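Local coordinates for solute-binding protein Csal_2479 (Chromohalobacter salexigens, PDB 4P1L) that binds D-glucuronate and probably delivers it to a tripartite ATP-independent periplasmic (TRAP) transporter for uptake into the cytoplasm, at residues 51-56 and 248-253; 134-139 and 238-243; 27-32 and 83-88. All coordinates share one frame; numbering follows the deposited sequence.

Contact 1: residues 51-56 and 248-253; sequences EKTEGR and EKDRQA
R56 meets D250 side-on, one nitrogen to each carboxylate oxygen. NE of R56 donates to OD2 of D250 and NH2 of R56 to OD1 of D250, 2.8 Å each, and N-H...O angles close to 170° make the two bonds almost straight. The R56 chain bends at chi3 (-70°), which turns the guanidinium toward the carboxylate. Each oxygen offers its syn lone pair, and with the two flat groups only 9° apart the bidentate salt bridge is nearly planar, which should hold both groups against rotation. The carbonyl oxygen of T53 lies 3.1 Å above the centre of the R56 guanidinium plane, while NH1 of R56 makes a weak hydrogen bond, part of a salt bridge, to OE1 of E54 at 3.4 Å. K249 lends no attraction to R56: its NZ stands 3.4 Å from NH2 of R56, two donors of like charge, although E54 close by may offset the positive charge. Residues 51-52 are the last of helix 37-52, which a Schellman motif closes with E54, at positive phi, as C-prime residue; a type I' turn from T53 to R56 then brings the arginine round to the first turns of helix 248-282. T53 is part of this exit: its CG2 packs 3.6 Å from OD1 of D250, while its OG1 is hydrogen-bonded to V49 and V57. A water bridges the two segments, donating to O of K52 and to OD1 of D250. The apolar part of K52 lies against A253, CB to CB 3.9 Å. The hydroxyl of S247 holds the backbone N of D250.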
loop_
_atom_site.group_PDB
_atom_site.type_symbol
_atom_site.label_atom_id
_atom_site.label_comp_id
_atom_site.label_asym_id
_atom_site.label_seq_id
_atom_site.Cartn_x
_atom_site.Cartn_y
_atom_site.Cartn_z
ATOM N N GLU A 51 -2.448 -16.721 21.705
ATOM C CA GLU A 51 -1.955 -18.056 22.060
ATOM C C GLU A 51 -0.525 -17.999 22.593
ATOM O O GLU A 51 -0.215 -18.588 23.628
ATOM C CB GLU A 51 -2.043 -18.997 20.854
ATOM C CG GLU A 51 -3.490 -19.238 20.400
ATOM C CD GLU A 51 -3.614 -19.670 18.942
ATOM O OE1 GLU A 51 -2.575 -19.780 18.247
ATOM O OE2 GLU A 51 -4.761 -19.921 18.510
ATOM N N LYS A 52 0.347 -17.268 21.910
ATOM C CA LYS A 52 1.745 -17.246 22.314
ATOM C C LYS A 52 1.972 -16.493 23.611
ATOM O O LYS A 52 2.980 -16.727 24.268
ATOM C CB LYS A 52 2.618 -16.631 21.233
ATOM C CG LYS A 52 2.907 -17.528 20.039
ATOM C CD LYS A 52 4.138 -16.991 19.296
ATOM C CE LYS A 52 4.287 -17.575 17.905
ATOM N NZ LYS A 52 4.752 -18.999 17.934
ATOM N N THR A 53 1.070 -15.570 23.961
ATOM C CA THR A 53 1.230 -14.785 25.185
ATOM C C THR A 53 0.342 -15.310 26.304
ATOM O O THR A 53 0.143 -14.632 27.303
ATOM C CB THR A 53 0.936 -13.265 24.999
ATOM O OG1 THR A 53 -0.450 -13.052 24.676
ATOM C CG2 THR A 53 1.807 -12.676 23.918
ATOM N N GLU A 54 -0.218 -16.499 26.111
ATOM C CA GLU A 54 -1.120 -17.083 27.096
ATOM C C GLU A 54 -2.202 -16.087 27.542
ATOM O O GLU A 54 -2.528 -15.980 28.727
ATOM C CB GLU A 54 -0.308 -17.609 28.286
ATOM C CG GLU A 54 0.661 -18.713 27.864
ATOM C CD GLU A 54 1.721 -19.026 28.910
ATOM O OE1 GLU A 54 1.728 -18.380 29.980
ATOM O OE2 GLU A 54 2.553 -19.923 28.643
ATOM N N GLY A 55 -2.760 -15.365 26.572
ATOM C CA GLY A 55 -3.875 -14.466 26.824
ATOM C C GLY A 55 -3.512 -13.121 27.441
ATOM O O GLY A 55 -4.392 -12.310 27.729
ATOM N N ARG A 56 -2.223 -12.869 27.651
ATOM C CA ARG A 56 -1.797 -11.580 28.210
ATOM C C ARG A 56 -2.075 -10.457 27.228
ATOM O O ARG A 56 -2.373 -9.327 27.611
ATOM C CB ARG A 56 -0.307 -11.594 28.562
ATOM C CG ARG A 56 0.040 -12.422 29.800
ATOM C CD ARG A 56 1.497 -12.259 30.143
ATOM N NE ARG A 56 2.367 -12.908 29.170
ATOM C CZ ARG A 56 2.650 -14.210 29.151
ATOM N NH1 ARG A 56 2.131 -15.034 30.061
ATOM N NH2 ARG A 56 3.460 -14.694 28.218
ATOM N N GLU A 248 9.706 -8.486 27.635
ATOM C CA GLU A 248 10.646 -8.799 26.557
ATOM C C GLU A 248 10.240 -10.113 25.885
ATOM O O GLU A 248 10.318 -10.252 24.661
ATOM C CB GLU A 248 12.077 -8.891 27.115
ATOM C CG GLU A 248 13.178 -9.003 26.063
ATOM C CD GLU A 248 13.452 -10.436 25.643
ATOM O OE1 GLU A 248 13.415 -11.336 26.514
ATOM O OE2 GLU A 248 13.702 -10.661 24.436
ATOM N N LYS A 249 9.789 -11.083 26.679
ATOM C CA LYS A 249 9.402 -12.371 26.108
ATOM C C LYS A 249 8.182 -12.214 25.194
ATOM O O LYS A 249 8.122 -12.790 24.114
ATOM C CB LYS A 249 9.116 -13.409 27.202
ATOM C CG LYS A 249 8.888 -14.807 26.653
ATOM C CD LYS A 249 8.466 -15.785 27.742
ATOM C CE LYS A 249 7.226 -15.280 28.478
ATOM N NZ LYS A 249 6.358 -16.382 28.979
ATOM N N ASP A 250 7.208 -11.422 25.617
ATOM C CA ASP A 250 6.030 -11.227 24.773
ATOM C C ASP A 250 6.353 -10.465 23.473
ATOM O O ASP A 250 5.782 -10.770 22.411
ATOM C CB ASP A 250 4.902 -10.545 25.555
ATOM C CG ASP A 250 4.154 -11.510 26.466
ATOM O OD1 ASP A 250 4.429 -12.737 26.419
ATOM O OD2 ASP A 250 3.279 -11.034 27.230
ATOM N N ARG A 251 7.256 -9.483 23.529
ATOM C CA ARG A 251 7.692 -8.817 22.293
ATOM C C ARG A 251 8.273 -9.839 21.318
ATOM O O ARG A 251 7.974 -9.819 20.133
ATOM C CB ARG A 251 8.731 -7.716 22.564
ATOM C CG ARG A 251 8.144 -6.373 23.043
ATOM C CD ARG A 251 9.213 -5.269 23.125
ATOM N NE ARG A 251 10.096 -5.447 24.272
ATOM C CZ ARG A 251 9.754 -5.115 25.517
ATOM N NH1 ARG A 251 10.600 -5.320 26.523
ATOM N NH2 ARG A 251 8.561 -4.562 25.757
ATOM N N GLN A 252 9.123 -10.733 21.810
ATOM C CA GLN A 252 9.748 -11.716 20.919
ATOM C C GLN A 252 8.671 -12.604 20.280
ATOM O O GLN A 252 8.726 -12.919 19.075
ATOM C CB GLN A 252 10.801 -12.547 21.679
ATOM C CG GLN A 252 11.257 -13.812 20.946
ATOM C CD GLN A 252 12.321 -14.606 21.712
ATOM O OE1 GLN A 252 12.988 -14.088 22.614
ATOM N NE2 GLN A 252 12.477 -15.874 21.349
ATOM N N ALA A 253 7.676 -12.982 21.077
ATOM C CA ALA A 253 6.587 -13.822 20.597
ATOM C C ALA A 253 5.720 -13.094 19.566
ATOM O O ALA A 253 5.308 -13.682 18.559
ATOM C CB ALA A 253 5.723 -14.315 21.773
HETATM O O HOH W 1 5.180 -15.154 25.422
#

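Contact 2: residues 134-139 and 238-243; sequences NLIVLS and VAKASW. With SO4 (sulfate ion), chain E.
An edge strand of the five-stranded mixed sheet, 135-141, pairs here antiparallel with the end of strand 234-239, just where that strand turns into helix 240-245 with A239 as N-cap. I136 and V238 form the hydrogen-bonded pair, N of each donating to O of the other at 2.9 Å. K240 N extends the ladder into the helix by donating to O of N134, approaching from above the carbonyl plane. N134 is the C-prime residue of the Schellman motif that ends helix 121-132, and its OD1 lies across the aliphatic chain of K240.

W243 is carried back over the strand with its ring facing the sheet. One face receives two CH-pi contacts: with CG1 beside the backbone N (chi1 -52°), CG2 of I136 is left anti to that N and is carried over the indole, 3.9 Å from the centroid of the five-membered ring, and CD2 of L138 sits 4.1 Å from that of the six-membered ring. The other L138 methyl, CD1, packs 3.6 Å from CG2 of V238. With a serine in place of W243, I136 and L138 would probably lose the flat surface they pack on, leaving a gap between sheet and helix. NE1 of W243 donates in the ring plane to O3 of a sulfate ion, probably from the crystallisation liquor, 2.9 Å away and nearly straight at 172°.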
loop_
_atom_site.group_PDB
_atom_site.type_symbol
_atom_site.label_atom_id
_atom_site.label_comp_id
_atom_site.label_asym_id
_atom_site.label_seq_id
_atom_site.Cartn_x
_atom_site.Cartn_y
_atom_site.Cartn_z
ATOM N N ASN A 134 7.164 6.736 16.238
ATOM C CA ASN A 134 6.360 5.984 17.214
ATOM C C ASN A 134 5.616 4.787 16.661
ATOM O O ASN A 134 4.666 4.319 17.282
ATOM C CB ASN A 134 5.327 6.878 17.916
ATOM C CG ASN A 134 5.908 7.690 19.039
ATOM O OD1 ASN A 134 7.065 7.528 19.426
ATOM N ND2 ASN A 134 5.080 8.565 19.597
ATOM N N LEU A 135 6.045 4.277 15.517
ATOM C CA LEU A 135 5.466 3.055 14.960
ATOM C C LEU A 135 6.528 1.965 14.852
ATOM O O LEU A 135 7.585 2.167 14.235
ATOM C CB LEU A 135 4.854 3.343 13.586
ATOM C CG LEU A 135 3.679 4.335 13.569
ATOM C CD1 LEU A 135 3.308 4.730 12.133
ATOM C CD2 LEU A 135 2.454 3.777 14.298
ATOM N N ILE A 136 6.236 0.803 15.453
ATOM C CA ILE A 136 7.178 -0.296 15.466
ATOM C C ILE A 136 6.768 -1.332 14.413
ATOM O O ILE A 136 5.740 -1.988 14.551
ATOM C CB ILE A 136 7.252 -0.956 16.845
ATOM C CG1 ILE A 136 7.511 0.097 17.937
ATOM C CG2 ILE A 136 8.292 -2.043 16.835
ATOM C CD1 ILE A 136 8.778 0.946 17.711
ATOM N N VAL A 137 7.556 -1.447 13.350
ATOM C CA VAL A 137 7.216 -2.352 12.244
ATOM C C VAL A 137 7.660 -3.756 12.579
ATOM O O VAL A 137 8.832 -3.985 12.922
ATOM C CB VAL A 137 7.897 -1.943 10.929
ATOM C CG1 VAL A 137 7.660 -3.014 9.870
ATOM C CG2 VAL A 137 7.385 -0.601 10.451
ATOM N N LEU A 138 6.721 -4.700 12.495
ATOM C CA LEU A 138 6.998 -6.081 12.817
ATOM C C LEU A 138 7.166 -6.954 11.571
ATOM O O LEU A 138 7.860 -7.960 11.603
ATOM C CB LEU A 138 5.869 -6.653 13.667
ATOM C CG LEU A 138 5.593 -5.915 14.981
ATOM C CD1 LEU A 138 4.588 -6.695 15.797
ATOM C CD2 LEU A 138 6.881 -5.716 15.753
ATOM N N SER A 139 6.489 -6.598 10.492
ATOM C CA SER A 139 6.604 -7.357 9.256
ATOM C C SER A 139 6.027 -6.558 8.107
ATOM O O SER A 139 5.364 -5.541 8.323
ATOM C CB SER A 139 5.899 -8.699 9.394
ATOM O OG SER A 139 4.511 -8.520 9.596
ATOM N N VAL A 238 2.997 -1.798 15.397
ATOM C CA VAL A 238 2.442 -1.612 16.741
ATOM C C VAL A 238 2.785 -0.192 17.248
ATOM O O VAL A 238 3.874 0.317 16.989
ATOM C CB VAL A 238 2.987 -2.705 17.706
ATOM C CG1 VAL A 238 2.545 -2.452 19.163
ATOM C CG2 VAL A 238 2.535 -4.086 17.247
ATOM N N ALA A 239 1.858 0.452 17.957
ATOM C CA ALA A 239 2.158 1.696 18.673
ATOM C C ALA A 239 3.380 1.510 19.598
ATOM O O ALA A 239 3.472 0.549 20.376
ATOM C CB ALA A 239 0.963 2.151 19.500
ATOM N N LYS A 240 4.332 2.424 19.518
ATOM C CA LYS A 240 5.520 2.298 20.357
ATOM C C LYS A 240 5.149 2.181 21.840
ATOM O O LYS A 240 5.740 1.393 22.566
ATOM C CB LYS A 240 6.480 3.474 20.153
ATOM C CG LYS A 240 7.774 3.346 21.000
ATOM C CD LYS A 240 8.723 4.538 20.797
ATOM C CE LYS A 240 9.356 4.531 19.411
ATOM N NZ LYS A 240 10.696 5.208 19.372
ATOM N N ALA A 241 4.173 2.966 22.277
ATOM C CA ALA A 241 3.724 2.928 23.671
ATOM C C ALA A 241 3.246 1.528 24.057
ATOM O O ALA A 241 3.591 1.006 25.121
ATOM C CB ALA A 241 2.601 3.929 23.881
ATOM N N SER A 242 2.451 0.921 23.185
ATOM C CA SER A 242 1.905 -0.407 23.472
ATOM C C SER A 242 2.998 -1.467 23.462
ATOM O O SER A 242 2.981 -2.412 24.239
ATOM C CB SER A 242 0.828 -0.778 22.446
ATOM O OG SER A 242 -0.248 0.133 22.515
ATOM N N TRP A 243 3.950 -1.295 22.558
ATOM C CA TRP A 243 5.086 -2.196 22.431
ATOM C C TRP A 243 5.960 -2.195 23.684
ATOM O O TRP A 243 6.311 -3.249 24.213
ATOM C CB TRP A 243 5.905 -1.757 21.204
ATOM C CG TRP A 243 6.943 -2.742 20.745
ATOM C CD1 TRP A 243 8.277 -2.516 20.650
ATOM C CD2 TRP A 243 6.730 -4.083 20.289
ATOM N NE1 TRP A 243 8.916 -3.634 20.161
ATOM C CE2 TRP A 243 7.991 -4.611 19.934
ATOM C CE3 TRP A 243 5.604 -4.894 20.147
ATOM C CZ2 TRP A 243 8.161 -5.927 19.471
ATOM C CZ3 TRP A 243 5.776 -6.203 19.672
ATOM C CH2 TRP A 243 7.039 -6.690 19.327
HETATM S S SO4 E . 12.505 -5.100 20.019
HETATM O O1 SO4 E . 12.000 -6.408 19.622
HETATM O O2 SO4 E . 13.866 -4.941 19.528
HETATM O O3 SO4 E . 11.701 -4.000 19.481
HETATM O O4 SO4 E . 12.462 -4.997 21.477
#

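Contact 3: residues 27-32 and 83-88; sequences RGWNIH and DFANFN. With BDP (beta-D-glucopyranuronic acid), chain C.
Strands 27-29 and 84-88 run parallel, their axes only 5° apart and 4.5 Å at closest approach, with G28 beside F84 and W29 beside A85. O of R27 accepts from N of both D83 and F84, and N of N86 donates to O of W29 at 3.2 Å. At the strand start, OD2 of D83 takes N of R27 at 2.8 Å through its anti lone pair, while OD1 of D83 has its partner in S242.

The F84 ring folds back over its neighbour, because CG stands between the backbone N and the carbonyl carbon (chi1 70°): CA of G28 lies 3.4 Å from the ring centroid, over its face. Any side chain at G28 would run into that ring. On the opposite face of the sheet, CB of W29 packs on CB of A85, and CE3 of W29 meets CE1 of F87 at 3.7 Å, the rings inclined at 41°. O of N86 lies at the indole edge, and NE1 of W29 is tied to G68.

Next to W29, OD1 of N30 accepts from N of H32 in an Asx turn. NE2 of H32 then donates to O2 of the bound glucuronate at 2.8 Å. N88, bonded through ND2 to E234, touches the sugar's O3 with CB. Thus parallel strands lead at their C-terminal ends into the sugar pocket of this TRAP solute-binding protein.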
loop_
_atom_site.group_PDB
_atom_site.type_symbol
_atom_site.label_atom_id
_atom_site.label_comp_id
_atom_site.label_asym_id
_atom_site.label_seq_id
_atom_site.Cartn_x
_atom_site.Cartn_y
_atom_site.Cartn_z
ATOM N N ARG A 27 -6.412 -3.068 20.263
ATOM C CA ARG A 27 -7.252 -2.825 19.089
ATOM C C ARG A 27 -6.375 -2.556 17.871
ATOM O O ARG A 27 -5.410 -1.788 17.930
ATOM C CB ARG A 27 -8.166 -1.615 19.262
ATOM C CG ARG A 27 -8.920 -1.580 20.548
ATOM C CD ARG A 27 -9.034 -0.142 20.968
ATOM N NE ARG A 27 -10.268 0.451 20.494
ATOM C CZ ARG A 27 -10.434 1.744 20.238
ATOM N NH1 ARG A 27 -9.427 2.605 20.363
ATOM N NH2 ARG A 27 -11.618 2.172 19.832
ATOM N N GLY A 28 -6.758 -3.184 16.773
ATOM C CA GLY A 28 -6.012 -3.067 15.539
ATOM C C GLY A 28 -6.888 -2.615 14.394
ATOM O O GLY A 28 -8.122 -2.768 14.415
ATOM N N TRP A 29 -6.224 -2.085 13.371
ATOM C CA TRP A 29 -6.904 -1.394 12.280
ATOM C C TRP A 29 -6.573 -2.039 10.943
ATOM O O TRP A 29 -5.410 -2.356 10.652
ATOM C CB TRP A 29 -6.445 0.068 12.265
ATOM C CG TRP A 29 -7.100 0.966 11.238
ATOM C CD1 TRP A 29 -8.203 1.751 11.426
ATOM C CD2 TRP A 29 -6.682 1.186 9.893
ATOM N NE1 TRP A 29 -8.508 2.434 10.282
ATOM C CE2 TRP A 29 -7.594 2.102 9.318
ATOM C CE3 TRP A 29 -5.640 0.688 9.099
ATOM C CZ2 TRP A 29 -7.489 2.534 8.002
ATOM C CZ3 TRP A 29 -5.542 1.129 7.779
ATOM C CH2 TRP A 29 -6.453 2.049 7.256
ATOM N N ASN A 30 -7.604 -2.236 10.133
ATOM C CA ASN A 30 -7.459 -2.655 8.740
ATOM C C ASN A 30 -8.501 -1.904 7.926
ATOM O O ASN A 30 -9.644 -1.795 8.360
ATOM C CB ASN A 30 -7.683 -4.166 8.665
ATOM C CG ASN A 30 -7.653 -4.703 7.280
ATOM O OD1 ASN A 30 -6.971 -4.166 6.384
ATOM N ND2 ASN A 30 -8.315 -5.843 7.097
ATOM N N ILE A 31 -8.109 -1.360 6.773
ATOM C CA ILE A 31 -9.049 -0.650 5.923
ATOM C C ILE A 31 -9.947 -1.617 5.115
ATOM O O ILE A 31 -11.064 -1.246 4.700
ATOM C CB ILE A 31 -8.303 0.335 4.956
ATOM C CG1 ILE A 31 -9.282 1.272 4.245
ATOM C CG2 ILE A 31 -7.463 -0.405 3.892
ATOM C CD1 ILE A 31 -8.626 2.542 3.672
ATOM N N HIS A 32 -9.449 -2.837 4.879
ATOM C CA HIS A 32 -10.101 -3.790 3.959
ATOM C C HIS A 32 -11.143 -4.647 4.696
ATOM O O HIS A 32 -11.198 -4.655 5.929
ATOM C CB HIS A 32 -9.063 -4.716 3.315
ATOM C CG HIS A 32 -8.040 -3.992 2.481
ATOM N ND1 HIS A 32 -8.318 -3.517 1.220
ATOM C CD2 HIS A 32 -6.746 -3.663 2.733
ATOM C CE1 HIS A 32 -7.244 -2.912 0.729
ATOM N NE2 HIS A 32 -6.279 -2.991 1.628
ATOM N N ASP A 83 -3.568 0.249 18.987
ATOM C CA ASP A 83 -2.401 -0.544 19.366
ATOM C C ASP A 83 -1.613 -1.139 18.205
ATOM O O ASP A 83 -0.378 -1.207 18.252
ATOM C CB ASP A 83 -2.829 -1.668 20.309
ATOM C CG ASP A 83 -3.477 -1.146 21.568
ATOM O OD1 ASP A 83 -2.745 -0.585 22.420
ATOM O OD2 ASP A 83 -4.705 -1.340 21.710
ATOM N N PHE A 84 -2.308 -1.589 17.169
ATOM C CA PHE A 84 -1.613 -2.122 16.006
ATOM C C PHE A 84 -2.401 -1.858 14.717
ATOM O O PHE A 84 -3.558 -1.462 14.760
ATOM C CB PHE A 84 -1.297 -3.615 16.202
ATOM C CG PHE A 84 -2.510 -4.540 16.160
ATOM C CD1 PHE A 84 -3.362 -4.654 17.246
ATOM C CD2 PHE A 84 -2.762 -5.333 15.041
ATOM C CE1 PHE A 84 -4.452 -5.512 17.224
ATOM C CE2 PHE A 84 -3.838 -6.192 15.017
ATOM C CZ PHE A 84 -4.694 -6.283 16.110
ATOM N N ALA A 85 -1.764 -2.064 13.568
ATOM C CA ALA A 85 -2.411 -1.769 12.320
ATOM C C ALA A 85 -1.600 -2.292 11.134
ATOM O O ALA A 85 -0.384 -2.518 11.227
ATOM C CB ALA A 85 -2.620 -0.289 12.195
ATOM N N ASN A 86 -2.317 -2.468 10.035
ATOM C CA ASN A 86 -1.770 -2.706 8.704
ATOM C C ASN A 86 -1.935 -1.396 7.944
ATOM O O ASN A 86 -3.047 -0.980 7.632
ATOM C CB ASN A 86 -2.533 -3.886 8.081
ATOM C CG ASN A 86 -2.382 -4.014 6.574
ATOM O OD1 ASN A 86 -3.309 -4.457 5.915
ATOM N ND2 ASN A 86 -1.225 -3.637 6.022
ATOM N N PHE A 87 -0.818 -0.706 7.710
ATOM C CA PHE A 87 -0.846 0.509 6.929
ATOM C C PHE A 87 -0.137 0.322 5.592
ATOM O O PHE A 87 0.948 -0.262 5.543
ATOM C CB PHE A 87 -0.139 1.653 7.658
ATOM C CG PHE A 87 -0.807 2.087 8.921
ATOM C CD1 PHE A 87 -2.166 2.351 8.950
ATOM C CD2 PHE A 87 -0.077 2.229 10.086
ATOM C CE1 PHE A 87 -2.785 2.750 10.105
ATOM C CE2 PHE A 87 -0.699 2.652 11.261
ATOM C CZ PHE A 87 -2.066 2.908 11.255
ATOM N N ASN A 88 -0.734 0.863 4.541
ATOM C CA ASN A 88 -0.025 1.086 3.285
ATOM C C ASN A 88 1.018 2.210 3.467
ATOM O O ASN A 88 0.763 3.232 4.141
ATOM C CB ASN A 88 -1.021 1.428 2.186
ATOM C CG ASN A 88 -0.388 1.466 0.804
ATOM O OD1 ASN A 88 0.168 2.491 0.399
ATOM N ND2 ASN A 88 -0.478 0.369 0.076
HETATM C C1 BDP C . -4.921 -0.408 -1.324
HETATM C C2 BDP C . -4.207 -0.397 0.020
HETATM C C3 BDP C . -5.055 0.298 1.016
HETATM C C4 BDP C . -5.289 1.689 0.517
HETATM C C5 BDP C . -5.967 1.668 -0.878
HETATM C C6 BDP C . -6.189 3.066 -1.453
HETATM O O2 BDP C . -4.033 -1.755 0.391
HETATM O O3 BDP C . -4.222 0.407 2.286
HETATM O O4 BDP C . -6.112 2.420 1.442
HETATM O O5 BDP C . -5.173 0.938 -1.760
HETATM O O6A BDP C . -6.095 3.182 -2.718
HETATM O O1 BDP C . -4.115 -1.013 -2.274
HETATM O O6B BDP C . -6.525 4.001 -0.697
HETATM O O HOH W 2 -5.234 -1.920 6.146
#

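The three contacts illustrate how chemistry changes with depth in one chain. Contacts 2 and 3 are buried and build the same five-stranded sheet, since strands 234-239 and 84-88 are neighbours in it; A239 N is hydrogen-bonded to D83 O, joining the two directly. Contact 2 is antiparallel at the sheet edge, contact 3 parallel further inside, and of the three only contact 3 reaches the glucuronate. Contact 1, partly buried and away from the ligand, joins helix ends by charge and water where the others rely on backbone ladders and apolar or aromatic side chains. It meets contact 2 where R251 NH2 is hydrogen-bonded to W243 O, as helix 248-282 follows helix 240-245.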